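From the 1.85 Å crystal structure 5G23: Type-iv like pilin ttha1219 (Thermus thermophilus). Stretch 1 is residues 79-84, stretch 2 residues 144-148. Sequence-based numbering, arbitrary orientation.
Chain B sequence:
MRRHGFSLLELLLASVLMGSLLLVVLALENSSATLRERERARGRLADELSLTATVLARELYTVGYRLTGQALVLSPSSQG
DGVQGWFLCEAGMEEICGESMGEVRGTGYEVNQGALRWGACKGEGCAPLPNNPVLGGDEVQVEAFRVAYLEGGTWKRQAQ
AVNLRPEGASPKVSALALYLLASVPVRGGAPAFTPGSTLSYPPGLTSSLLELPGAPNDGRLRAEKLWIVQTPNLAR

Stretch 1 (79-84) QGDGVQ
Stretch 2 144-148: AFRVA

A single aspartate, Asp81, pins a loop onto the middle of a strand with two hydrogen bonds, one through its backbone and one through its side chain, and a small apolar cluster of Val83, Phe145 and Val147 fills in beside it.

Stretch 2 is extended throughout, Ala144 to Ala148 lying within a longer strand with phi between -158° and -118° and psi between 120° and 164°. Stretch 1 arrives as loop and becomes strand at Gly82. Gln79 (-87/4) turns the chain, Gly80 takes 118/141, and from Asp81 (-90/156) onward the backbone is extended. Set Gly80 opposite Phe145 with their CA atoms 5.2 Å apart, and Asp81 opposite Arg146 with CA atoms 5.4 Å apart; numbering rises in both stretches together. Beyond this the paths diverge, and Gln84 is out of reach.

The backbone bond runs from Asp81 N to Phe145 O, 3.2 Å long with an angle of 153° at the hydrogen. Asp81 points its CB toward stretch 2 and, with chi1 -64° (m) and chi2 -4°, brings OD2 to 2.8 Å from Val147 N, a hydrogen bond at 160°. The carboxylate thus accepts from a strand amide, and the same OD2 lies 3.2 Å from Arg146 CA. Aspartate suits this buried place because its short side chain spans the gap while its oxygens are satisfied: OD2 also bonds elsewhere in the structure, and OD1 bonds to a residue flanking the stretches.

Phe145 O accepts a second hydrogen bond, from Arg146 NH1 at 3.3 Å, within its own strand. Arg146 points its CB away from stretch 1 overall, though the CB still lies 4.0 Å from Asp81 OD2; chi angles of -59° (m), -68° (m), -171° (t) and -94° fold its guanidinium back to that carbonyl, with NH1 4.3 Å from Gly80 CA. NE and NH2 find partners elsewhere in the structure. Glycine is required at 80 by the backbone itself, since at these angles a CB would jam against the preceding carbonyl oxygen. At Gly82 a CB would point away from stretch 2 and have room, so this contact does not demand glycine there.

The apolar part is looser. Val83 (chi1 52°, p) points toward stretch 2, and its CG1 lies 4.4 Å from both Phe145 CZ and Val147 CG2. Phe145 leaves its backbone sideways, but chi1 178° (t) and chi2 53° bring its long ring nearer, its edge meeting Asp81 O and Val83 CG1. Val147 (chi1 -179°, t) points toward stretch 1. All three are buried, and their side chains carry no polar group to satisfy. The stretches bury 305 Å² together, with Asp81 contributing most, 95 Å².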

# COMPACT_ATOMS: atom_id res chain seq x y z
N GLN B 79 -7.43 9.52 -22.05
CA GLN B 79 -8.37 9.14 -21.01
C GLN B 79 -7.73 8.64 -19.70
O GLN B 79 -8.46 8.14 -18.83
CB GLN B 79 -9.32 8.04 -21.53
CG GLN B 79 -10.04 8.35 -22.83
CD GLN B 79 -11.01 9.49 -22.69
OE1 GLN B 79 -10.61 10.65 -22.82
NE2 GLN B 79 -12.29 9.18 -22.39
N GLY B 80 -6.39 8.66 -19.58
CA GLY B 80 -5.76 7.95 -18.49
C GLY B 80 -4.82 6.84 -18.94
O GLY B 80 -5.06 6.13 -19.91
N ASP B 81 -3.73 6.71 -18.25
CA ASP B 81 -2.76 5.78 -18.66
C ASP B 81 -3.00 4.43 -18.06
O ASP B 81 -3.68 4.35 -17.02
CB ASP B 81 -1.38 6.29 -18.33
CG ASP B 81 -1.03 7.58 -19.10
OD1 ASP B 81 -1.86 8.07 -19.97
OD2 ASP B 81 0.05 8.11 -18.85
N GLY B 82 -2.50 3.42 -18.72
CA GLY B 82 -2.52 2.07 -18.21
C GLY B 82 -1.14 1.54 -18.09
O GLY B 82 -0.27 1.90 -18.88
N VAL B 83 -0.88 0.78 -17.05
CA VAL B 83 0.42 0.16 -16.90
C VAL B 83 0.23 -1.31 -16.53
O VAL B 83 -0.63 -1.62 -15.70
CB VAL B 83 1.35 0.93 -15.96
CG1 VAL B 83 0.71 1.21 -14.65
CG2 VAL B 83 2.63 0.14 -15.73
N GLN B 84 0.94 -2.17 -17.22
CA GLN B 84 1.03 -3.59 -16.86
C GLN B 84 2.47 -4.01 -16.67
O GLN B 84 3.33 -3.57 -17.43
CB GLN B 84 0.36 -4.51 -17.87
CG GLN B 84 -1.06 -4.12 -18.28
CD GLN B 84 -1.46 -4.82 -19.56
OE1 GLN B 84 -1.89 -5.97 -19.52
NE2 GLN B 84 -1.19 -4.19 -20.70
N ALA B 144 -6.86 12.58 -13.28
CA ALA B 144 -5.70 12.27 -14.15
C ALA B 144 -4.81 11.23 -13.54
O ALA B 144 -4.54 11.27 -12.32
CB ALA B 144 -4.92 13.55 -14.47
N PHE B 145 -4.37 10.29 -14.38
CA PHE B 145 -3.38 9.29 -14.03
C PHE B 145 -2.45 9.25 -15.22
O PHE B 145 -2.87 9.13 -16.35
CB PHE B 145 -3.94 7.87 -13.72
CG PHE B 145 -2.91 6.82 -13.42
CD1 PHE B 145 -1.97 7.00 -12.45
CD2 PHE B 145 -2.94 5.58 -14.07
CE1 PHE B 145 -1.01 6.00 -12.17
CE2 PHE B 145 -1.99 4.56 -13.82
CZ PHE B 145 -1.05 4.77 -12.82
N ARG B 146 -1.18 9.54 -14.94
CA ARG B 146 -0.15 9.65 -16.01
C ARG B 146 1.02 8.81 -15.59
O ARG B 146 1.42 8.78 -14.37
CB ARG B 146 0.34 11.10 -16.24
CG ARG B 146 -0.73 12.07 -16.62
CD ARG B 146 -1.27 11.77 -18.03
NE ARG B 146 -2.13 12.87 -18.42
CZ ARG B 146 -3.45 12.88 -18.25
NH1 ARG B 146 -4.08 11.84 -17.71
NH2 ARG B 146 -4.14 13.99 -18.54
N VAL B 147 1.66 8.12 -16.56
CA VAL B 147 2.90 7.39 -16.29
C VAL B 147 3.88 7.73 -17.43
O VAL B 147 3.52 7.60 -18.58
CB VAL B 147 2.69 5.88 -16.31
CG1 VAL B 147 3.96 5.12 -15.99
CG2 VAL B 147 1.58 5.47 -15.30
N ALA B 148 5.05 8.19 -17.07
CA ALA B 148 6.15 8.42 -18.00
C ALA B 148 7.32 7.51 -17.59
O ALA B 148 7.30 6.94 -16.49
CB ALA B 148 6.60 9.86 -17.92